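NleG5-1 effector (Enterobacteria phage YYZ-2008, PDB 5VGC) is an effector that probably has ubiquitin-protein transferase activity, with a C-terminal part of the RING clan, and binds calcium ions. Local coordinates at residues S15-I20 against L75-H80; M45-P50 against M58-Q63; V154-S159 against S193-R198. The protein carries 1 engineered substitution. One frame throughout, in Å; residues are numbered along the deposited sequence.

Contact 1: S15-I20 against L75-H80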
loop_
_atom_site.group_PDB
_atom_site.type_symbol
_atom_site.label_atom_id
_atom_site.label_comp_id
_atom_site.label_asym_id
_atom_site.label_seq_id
_atom_site.Cartn_x
_atom_site.Cartn_y
_atom_site.Cartn_z
ATOM N N SER A 15 -31.216 -19.090 7.486
ATOM C CA SER A 15 -30.837 -18.050 6.501
ATOM C C SER A 15 -29.934 -18.525 5.339
ATOM O O SER A 15 -29.456 -17.695 4.549
ATOM C CB SER A 15 -30.224 -16.845 7.218
ATOM O OG SER A 15 -29.497 -17.234 8.366
ATOM N N PHE A 16 -29.726 -19.837 5.206
ATOM C CA PHE A 16 -29.002 -20.414 4.052
ATOM C C PHE A 16 -29.868 -21.356 3.183
ATOM O O PHE A 16 -30.889 -21.868 3.602
ATOM C CB PHE A 16 -27.720 -21.126 4.504
ATOM C CG PHE A 16 -27.927 -22.143 5.592
ATOM C CD1 PHE A 16 -28.208 -23.462 5.277
ATOM C CD2 PHE A 16 -27.834 -21.778 6.931
ATOM C CE1 PHE A 16 -28.391 -24.402 6.278
ATOM C CE2 PHE A 16 -28.016 -22.709 7.938
ATOM C CZ PHE A 16 -28.299 -24.024 7.613
ATOM N N LEU A 17 -29.407 -21.554 1.957
ATOM C CA LEU A 17 -29.955 -22.479 0.987
ATOM C C LEU A 17 -29.109 -23.759 0.945
ATOM O O LEU A 17 -27.945 -23.780 1.416
ATOM C CB LEU A 17 -29.911 -21.854 -0.415
ATOM C CG LEU A 17 -30.342 -20.408 -0.613
ATOM C CD1 LEU A 17 -29.967 -19.964 -2.019
ATOM C CD2 LEU A 17 -31.831 -20.245 -0.406
ATOM N N SER A 18 -29.691 -24.800 0.343
ATOM C CA SER A 18 -29.024 -26.096 0.178
ATOM C C SER A 18 -27.905 -26.049 -0.858
ATOM O O SER A 18 -27.799 -25.086 -1.635
ATOM C CB SER A 18 -30.033 -27.166 -0.251
ATOM O OG SER A 18 -31.059 -27.315 0.707
ATOM N N ASP A 19 -27.093 -27.110 -0.862
ATOM C CA ASP A 19 -25.931 -27.251 -1.754
ATOM C C ASP A 19 -26.321 -27.132 -3.243
ATOM O O ASP A 19 -26.774 -28.098 -3.870
ATOM C CB ASP A 19 -25.219 -28.599 -1.469
ATOM C CG ASP A 19 -23.789 -28.665 -2.016
ATOM O OD1 ASP A 19 -23.368 -27.763 -2.777
ATOM O OD2 ASP A 19 -23.088 -29.643 -1.673
ATOM N N ILE A 20 -26.139 -25.929 -3.785
ATOM C CA ILE A 20 -26.403 -25.625 -5.203
ATOM C C ILE A 20 -25.313 -26.253 -6.108
ATOM O O ILE A 20 -24.134 -26.250 -5.734
ATOM C CB ILE A 20 -26.473 -24.084 -5.421
ATOM C CG1 ILE A 20 -27.682 -23.484 -4.701
ATOM C CG2 ILE A 20 -26.558 -23.691 -6.906
ATOM C CD1 ILE A 20 -27.647 -21.974 -4.604
ATOM N N LEU A 75 -32.565 -9.889 2.426
ATOM C CA LEU A 75 -31.175 -9.447 2.627
ATOM C C LEU A 75 -30.245 -10.595 3.073
ATOM O O LEU A 75 -29.114 -10.724 2.562
ATOM C CB LEU A 75 -31.112 -8.259 3.599
ATOM C CG LEU A 75 -31.693 -6.934 3.067
ATOM C CD1 LEU A 75 -31.730 -5.878 4.163
ATOM C CD2 LEU A 75 -30.927 -6.415 1.854
ATOM N N GLN A 76 -30.729 -11.429 3.999
ATOM C CA GLN A 76 -29.978 -12.626 4.408
ATOM C C GLN A 76 -29.713 -13.534 3.198
ATOM O O GLN A 76 -28.569 -13.987 2.976
ATOM C CB GLN A 76 -30.690 -13.403 5.525
ATOM C CG GLN A 76 -30.747 -12.663 6.862
ATOM C CD GLN A 76 -31.476 -13.420 7.963
ATOM O OE1 GLN A 76 -32.439 -14.152 7.713
ATOM N NE2 GLN A 76 -31.026 -13.227 9.196
ATOM N N TYR A 77 -30.760 -13.781 2.408
ATOM C CA TYR A 77 -30.580 -14.607 1.207
ATOM C C TYR A 77 -29.613 -13.995 0.205
ATOM O O TYR A 77 -28.848 -14.732 -0.434
ATOM C CB TYR A 77 -31.923 -14.984 0.560
ATOM C CG TYR A 77 -32.658 -16.121 1.273
ATOM C CD1 TYR A 77 -32.003 -17.325 1.602
ATOM C CD2 TYR A 77 -34.002 -15.993 1.622
ATOM C CE1 TYR A 77 -32.667 -18.346 2.251
ATOM C CE2 TYR A 77 -34.679 -17.025 2.265
ATOM C CZ TYR A 77 -34.006 -18.198 2.577
ATOM O OH TYR A 77 -34.658 -19.235 3.212
ATOM N N ILE A 78 -29.623 -12.665 0.070
ATOM C CA ILE A 78 -28.606 -11.974 -0.752
ATOM C C ILE A 78 -27.218 -12.201 -0.170
ATOM O O ILE A 78 -26.284 -12.517 -0.914
ATOM C CB ILE A 78 -28.854 -10.453 -0.922
ATOM C CG1 ILE A 78 -30.113 -10.216 -1.757
ATOM C CG2 ILE A 78 -27.647 -9.783 -1.617
ATOM C CD1 ILE A 78 -30.497 -8.767 -1.955
ATOM N N GLU A 79 -27.077 -12.034 1.148
ATOM C CA GLU A 79 -25.790 -12.331 1.789
ATOM C C GLU A 79 -25.317 -13.739 1.457
ATOM O O GLU A 79 -24.164 -13.930 1.036
ATOM C CB GLU A 79 -25.849 -12.120 3.299
ATOM C CG GLU A 79 -25.318 -10.757 3.708
ATOM C CD GLU A 79 -25.275 -10.584 5.197
ATOM O OE1 GLU A 79 -25.467 -9.437 5.673
ATOM O OE2 GLU A 79 -25.055 -11.600 5.887
ATOM N N HIS A 80 -26.215 -14.715 1.636
ATOM C CA HIS A 80 -25.894 -16.104 1.273
ATOM C C HIS A 80 -25.504 -16.266 -0.199
ATOM O O HIS A 80 -24.477 -16.865 -0.517
ATOM C CB HIS A 80 -27.038 -17.064 1.570
ATOM C CG HIS A 80 -26.637 -18.507 1.439
ATOM N ND1 HIS A 80 -26.809 -19.227 0.281
ATOM C CD2 HIS A 80 -26.050 -19.352 2.322
ATOM C CE1 HIS A 80 -26.359 -20.458 0.459
ATOM N NE2 HIS A 80 -25.897 -20.559 1.690
#
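S15 meets Q76 at the start of this contact, where an irregular loop lies across one side of a helix. Its CB rests 3.5 Å from OE1 of Q76, whose chain runs extended beyond CG (chi2 179°, placing CD). The carbonyl of S15 turns to the helix between two side chains, with O 3.9 Å from CD1 of Y77 and at a similar distance from CB of H80. No hydrogen bond joins the two segments, which meet by van der Waals contact. At F16 the backbone and CB do the touching. CA sits over one face of the H80 imidazole, 3.5 Å above its plane and toward the rim, and CB is beside CD2 and NE2. The phenyl ring itself departs from the helix and is exposed, while F16 O comes to the edge of the Y77 ring near CE1. L17 makes the next contacts. Its N lies over the same face of the imidazole as F16 CA, again toward the rim, which makes that face a platform for the F16-L17 peptide; CG of H80, anti to its backbone N (chi1 -170°), carries the ring toward the loop. The leucine side chain is shared between two aromatic residues: CG packs 3.8 Å from ND1 of H80, and CD2 touches CE1 and CD1 of Y77, obliquely to the ring. Just after L17, S18 bonds through its backbone to Y9, tying the loop to the N-terminal segment. L17 and Y77 are both buried, and each also packs on L41 of strand 37-41; Y77 touches I10 as well. The contact thus fastens the loop that leads into helix 22-34 against helix 68-85, with the three-stranded sheet behind the L17-Y77 pair.

Contact 2: M45-P50 against M58-Q63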
loop_
_atom_site.group_PDB
_atom_site.type_symbol
_atom_site.label_atom_id
_atom_site.label_comp_id
_atom_site.label_asym_id
_atom_site.label_seq_id
_atom_site.Cartn_x
_atom_site.Cartn_y
_atom_site.Cartn_z
ATOM N N MET A 45 -37.903 -11.226 -6.116
ATOM C CA MET A 45 -36.886 -10.872 -7.111
ATOM C C MET A 45 -35.607 -10.412 -6.409
ATOM O O MET A 45 -35.674 -9.613 -5.469
ATOM C CB MET A 45 -37.378 -9.705 -7.992
ATOM C CG MET A 45 -38.684 -9.906 -8.756
ATOM S SD MET A 45 -39.469 -8.357 -9.292
ATOM C CE MET A 45 -38.214 -7.618 -10.343
ATOM N N VAL A 46 -34.455 -10.916 -6.857
ATOM C CA VAL A 46 -33.141 -10.356 -6.474
ATOM C C VAL A 46 -32.266 -10.206 -7.717
ATOM O O VAL A 46 -32.238 -11.094 -8.578
ATOM C CB VAL A 46 -32.382 -11.188 -5.397
ATOM C CG1 VAL A 46 -32.874 -10.847 -4.001
ATOM C CG2 VAL A 46 -32.500 -12.675 -5.645
ATOM N N SER A 47 -31.558 -9.078 -7.801
ATOM C CA SER A 47 -30.740 -8.759 -8.970
ATOM C C SER A 47 -29.267 -8.836 -8.600
ATOM O O SER A 47 -28.807 -8.105 -7.716
ATOM C CB SER A 47 -31.080 -7.357 -9.490
ATOM O OG SER A 47 -30.385 -7.093 -10.703
ATOM N N ILE A 48 -28.537 -9.720 -9.271
ATOM C CA ILE A 48 -27.099 -9.838 -9.080
ATOM C C ILE A 48 -26.405 -9.084 -10.213
ATOM O O ILE A 48 -26.629 -9.388 -11.401
ATOM C CB ILE A 48 -26.637 -11.309 -9.081
ATOM C CG1 ILE A 48 -27.490 -12.162 -8.131
ATOM C CG2 ILE A 48 -25.176 -11.423 -8.698
ATOM C CD1 ILE A 48 -27.704 -11.602 -6.740
ATOM N N ARG A 49 -25.569 -8.113 -9.837
ATOM C CA ARG A 49 -24.688 -7.399 -10.769
ATOM C C ARG A 49 -23.224 -7.706 -10.436
ATOM O O ARG A 49 -22.890 -7.967 -9.259
ATOM C CB ARG A 49 -24.919 -5.891 -10.688
ATOM C CG ARG A 49 -26.287 -5.455 -11.187
ATOM C CD ARG A 49 -26.697 -4.079 -10.681
ATOM N NE ARG A 49 -28.154 -3.941 -10.617
ATOM C CZ ARG A 49 -28.807 -2.959 -9.992
ATOM N NH1 ARG A 49 -28.152 -1.990 -9.355
ATOM N NH2 ARG A 49 -30.139 -2.948 -9.999
ATOM N N PRO A 50 -22.355 -7.687 -11.463
ATOM C CA PRO A 50 -20.938 -7.928 -11.242
ATOM C C PRO A 50 -20.306 -6.694 -10.605
ATOM O O PRO A 50 -20.595 -5.571 -11.018
ATOM C CB PRO A 50 -20.393 -8.140 -12.664
ATOM C CG PRO A 50 -21.267 -7.294 -13.519
ATOM C CD PRO A 50 -22.631 -7.368 -12.877
ATOM N N MET A 58 -22.592 -8.773 -6.589
ATOM C CA MET A 58 -23.264 -7.908 -5.640
ATOM C C MET A 58 -24.747 -7.994 -5.914
ATOM O O MET A 58 -25.170 -7.881 -7.075
ATOM C CB MET A 58 -22.714 -6.476 -5.818
ATOM C CG MET A 58 -23.589 -5.296 -5.425
ATOM S SD MET A 58 -22.674 -3.751 -5.693
ATOM C CE MET A 58 -22.316 -3.763 -7.454
ATOM N N GLY A 59 -25.521 -8.195 -4.850
ATOM C CA GLY A 59 -26.950 -8.436 -4.966
ATOM C C GLY A 59 -27.772 -7.281 -4.453
ATOM O O GLY A 59 -27.423 -6.685 -3.433
ATOM N N SER A 60 -28.861 -6.967 -5.156
ATOM C CA SER A 60 -29.828 -5.967 -4.696
ATOM C C SER A 60 -31.231 -6.554 -4.715
ATOM O O SER A 60 -31.523 -7.453 -5.517
ATOM C CB SER A 60 -29.761 -4.702 -5.558
ATOM O OG SER A 60 -30.080 -4.975 -6.914
ATOM N N LEU A 61 -32.083 -6.036 -3.830
ATOM C CA LEU A 61 -33.455 -6.509 -3.676
ATOM C C LEU A 61 -34.453 -5.538 -4.324
ATOM O O LEU A 61 -34.838 -4.539 -3.720
ATOM C CB LEU A 61 -33.770 -6.694 -2.187
ATOM C CG LEU A 61 -35.056 -7.441 -1.821
ATOM C CD1 LEU A 61 -34.975 -8.912 -2.184
ATOM C CD2 LEU A 61 -35.362 -7.290 -0.336
ATOM N N ASN A 62 -34.870 -5.838 -5.555
ATOM C CA ASN A 62 -35.938 -5.091 -6.238
ATOM C C ASN A 62 -37.268 -5.344 -5.507
ATOM O O ASN A 62 -38.019 -6.259 -5.861
ATOM C CB ASN A 62 -36.064 -5.501 -7.724
ATOM C CG ASN A 62 -34.929 -4.980 -8.600
ATOM O OD1 ASN A 62 -34.300 -5.747 -9.330
ATOM N ND2 ASN A 62 -34.670 -3.675 -8.538
ATOM N N GLN A 63 -37.535 -4.525 -4.489
ATOM C CA GLN A 63 -38.705 -4.681 -3.615
ATOM C C GLN A 63 -39.447 -3.363 -3.464
ATOM O O GLN A 63 -38.880 -2.298 -3.715
ATOM C CB GLN A 63 -38.287 -5.178 -2.232
ATOM C CG GLN A 63 -37.225 -4.321 -1.532
ATOM C CD GLN A 63 -37.453 -4.135 -0.036
ATOM O OE1 GLN A 63 -36.498 -4.129 0.742
ATOM N NE2 GLN A 63 -38.710 -3.970 0.370
#
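The hydroxyl of S60 lies over one face of the R49 guanidinium, offset toward its rim, with OG 3.7 Å from NH2. The arginine runs extended from CG to NE beside its own strand, bringing the flat group over S60; NE also has a long, weak ion pair with E36, just before strand 37-41. S60 OG sits between its backbone N and carbonyl carbon (chi1 61°), from where it makes a weak hydrogen bond to S47 O, at 3.5 Å. That carbonyl already accepts the backbone N of S60, at 2.8 Å, and S47 N returns a nearly straight bond to S60 O (N-H...O 171°). R49 and M58 form the next hydrogen-bonded pair, each N giving a bond to the other's O. These strands, 44-50 and 57-60, are the arms of a beta hairpin, and 44-50 is the middle strand of a three-stranded antiparallel sheet whose other edge is 37-41. Between the two hydrogen-bonded pairs stands the non-hydrogen-bonded pair I48 and G59: CD1 of the isoleucine lies 3.7 Å from CA of the glycine, on the face opposite S47, R49, M58 and S60. G59 N, pointing away from the hairpin partner, bonds to E82 of helix 68-85. Beyond the last bridge, CG1 of V46 meets CD1 of L61, placed there by chi2 (69°), and I78 of the same helix packs on both. N62 centres an inverse gamma turn; its OD1 lies 3.6 Å from CB of S47 and accepts a hydrogen bond from NE2 of Q38 on strand 37-41.

Contact 3: V154-S159 against S193-R198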
loop_
_atom_site.group_PDB
_atom_site.type_symbol
_atom_site.label_atom_id
_atom_site.label_comp_id
_atom_site.label_asym_id
_atom_site.label_seq_id
_atom_site.Cartn_x
_atom_site.Cartn_y
_atom_site.Cartn_z
ATOM N N VAL A 154 2.450 32.355 1.232
ATOM C CA VAL A 154 3.376 31.428 1.888
ATOM C C VAL A 154 4.403 30.905 0.878
ATOM O O VAL A 154 4.035 30.554 -0.274
ATOM C CB VAL A 154 2.649 30.205 2.467
ATOM C CG1 VAL A 154 3.620 29.306 3.222
ATOM C CG2 VAL A 154 1.496 30.603 3.383
ATOM N N PHE A 155 5.678 30.850 1.303
ATOM C CA PHE A 155 6.743 30.351 0.433
ATOM C C PHE A 155 6.807 28.833 0.540
ATOM O O PHE A 155 6.883 28.306 1.651
ATOM C CB PHE A 155 8.129 30.924 0.815
ATOM C CG PHE A 155 8.419 32.306 0.273
ATOM C CD1 PHE A 155 8.075 32.679 -1.018
ATOM C CD2 PHE A 155 9.075 33.234 1.064
ATOM C CE1 PHE A 155 8.377 33.956 -1.498
ATOM C CE2 PHE A 155 9.357 34.507 0.590
ATOM C CZ PHE A 155 9.011 34.866 -0.692
ATOM N N MET A 156 6.789 28.134 -0.600
ATOM C CA MET A 156 7.001 26.672 -0.575
ATOM C C MET A 156 8.055 26.254 -1.586
ATOM O O MET A 156 8.050 26.716 -2.737
ATOM C CB MET A 156 5.703 25.897 -0.856
ATOM C CG MET A 156 5.853 24.386 -0.735
ATOM S SD MET A 156 4.339 23.494 -1.109
ATOM C CE MET A 156 3.673 23.332 0.502
ATOM N N ARG A 157 8.940 25.365 -1.149
ATOM C CA ARG A 157 9.994 24.856 -2.005
ATOM C C ARG A 157 9.431 23.990 -3.133
ATOM O O ARG A 157 8.420 23.319 -2.941
ATOM C CB ARG A 157 11.010 24.053 -1.200
ATOM C CG ARG A 157 11.821 24.957 -0.291
ATOM C CD ARG A 157 12.428 24.222 0.875
ATOM N NE ARG A 157 13.569 23.426 0.469
ATOM C CZ ARG A 157 14.188 22.562 1.252
ATOM N NH1 ARG A 157 13.779 22.356 2.507
ATOM N NH2 ARG A 157 15.225 21.900 0.760
ATOM N N ASN A 158 10.095 24.026 -4.297
ATOM C CA ASN A 158 9.664 23.273 -5.462
ATOM C C ASN A 158 9.707 21.760 -5.293
ATOM O O ASN A 158 9.000 21.044 -5.992
ATOM C CB ASN A 158 10.474 23.667 -6.704
ATOM C CG ASN A 158 10.063 25.011 -7.260
ATOM O OD1 ASN A 158 9.384 25.802 -6.573
ATOM N ND2 ASN A 158 10.473 25.287 -8.506
ATOM N N SER A 159 10.530 21.283 -4.367
ATOM C CA SER A 159 10.624 19.869 -4.038
ATOM C C SER A 159 11.329 19.674 -2.685
ATOM O O SER A 159 11.794 20.632 -2.086
ATOM C CB SER A 159 11.356 19.115 -5.149
ATOM O OG SER A 159 12.760 19.351 -5.084
ATOM N N SER A 193 9.225 20.601 6.009
ATOM C CA SER A 193 10.508 21.141 5.558
ATOM C C SER A 193 10.401 21.924 4.227
ATOM O O SER A 193 11.237 22.792 3.951
ATOM C CB SER A 193 11.536 20.027 5.452
ATOM O OG SER A 193 10.997 19.013 4.659
ATOM N N MET A 194 9.377 21.623 3.423
ATOM C CA MET A 194 9.103 22.412 2.204
ATOM C C MET A 194 8.582 23.833 2.461
ATOM O O MET A 194 8.708 24.688 1.564
ATOM C CB MET A 194 8.126 21.679 1.278
ATOM C CG MET A 194 8.662 20.384 0.687
ATOM S SD MET A 194 7.316 19.422 -0.030
ATOM C CE MET A 194 8.189 17.915 -0.393
ATOM N N ILE A 195 8.007 24.069 3.654
ATOM C CA ILE A 195 7.396 25.353 3.997
ATOM C C ILE A 195 8.475 26.191 4.622
ATOM O O ILE A 195 9.228 25.682 5.447
ATOM C CB ILE A 195 6.254 25.240 5.028
ATOM C CG1 ILE A 195 5.309 24.093 4.698
ATOM C CG2 ILE A 195 5.448 26.522 5.106
ATOM C CD1 ILE A 195 4.639 24.204 3.371
ATOM N N VAL A 196 8.566 27.460 4.224
ATOM C CA VAL A 196 9.623 28.349 4.723
ATOM C C VAL A 196 9.108 29.760 4.951
ATOM O O VAL A 196 8.182 30.203 4.262
ATOM C CB VAL A 196 10.854 28.385 3.772
ATOM C CG1 VAL A 196 11.510 27.018 3.680
ATOM C CG2 VAL A 196 10.490 28.853 2.375
ATOM N N GLY A 197 9.710 30.457 5.922
ATOM C CA GLY A 197 9.322 31.827 6.258
ATOM C C GLY A 197 9.916 32.872 5.325
ATOM O O GLY A 197 10.973 32.653 4.722
ATOM N N ARG A 198 9.242 34.022 5.239
ATOM C CA ARG A 198 9.623 35.131 4.329
ATOM C C ARG A 198 11.131 35.462 4.346
ATOM O O ARG A 198 11.731 35.707 3.297
ATOM C CB ARG A 198 8.762 36.382 4.611
ATOM C CG ARG A 198 9.352 37.747 4.219
ATOM C CD ARG A 198 9.403 37.864 2.705
ATOM N NE ARG A 198 9.979 39.103 2.160
ATOM C CZ ARG A 198 10.956 39.186 1.245
ATOM N NH1 ARG A 198 11.356 40.381 0.827
ATOM N NH2 ARG A 198 11.544 38.100 0.751
HETATM O O HOH W 1 6.497 32.202 3.676
#
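F155, M194 and R157 bury the most surface here, and F155 sets its CB against CG2 of V196, 3.5 Å away. Its ring presents an edge to the chain that follows: the carbonyl oxygens of V196, G197 and R198 lie near its plane, and CE2 is 3.8 Å from R198 O. F127 and F210 meet the same ring with their planes inclined to it by about 50° and 55°, placing it in an aromatic cluster. V196 N bonds to F155 O, and a water accepts from F155 N and donates to V196 O. M194 meets R157 and M156. Its O takes a nearly straight bond from R157 N, 2.8 Å long and in the carbonyl plane, and also receives a CA-H...O contact from M156. CB of M194 packs beside CG of M156, while CG of M194 approaches S159 O. Strand 152-157 pairs on its other side with strand 164-169, and helix 170-178 follows, a hairpin-then-helix order consistent with the RING-clan assignment; short strand 195-196 is added antiparallel to 152-157. On the face toward the helices, CG1 of V154 touches CG2 of I195, and V154, M156 and I195 all pack on L173. R157 lies across the M194 carbonyl, its CG 3.6 Å from that oxygen. A bend at chi3 (75°) turns NE aside from the extended path, and NH1 gives a bond of 3.0 Å to S193 O, approaching from above the carbonyl plane. NE is taken by S162 O, so the guanidinium bridges the 3-10 segment at S193 and the loop at S162. S193 also packs on N54 of the second subunit.

In the fold
Contacts 1 and 2 belong to one N-terminal unit, their centres 13 Å apart, and share helix 68-85: its Q76, Y77 and H80 turn to the loop of contact 1, whereas I78 packs on V46 and S60 of contact 2. Along the chain, the hairpin of contact 2 falls between the two segments of contact 1. Contact 3 comes later, in the C-terminal NleG region, on the other side of the chain's centre; its centre is 58 Å from that of contact 1 and 53 Å from that of contact 2. The extended chain thus keeps two separately packed regions. The side chain of M194 in contact 3 lies about 11 Å from a bound calcium ion, while contacts 1 and 2 lie away from the calcium sites.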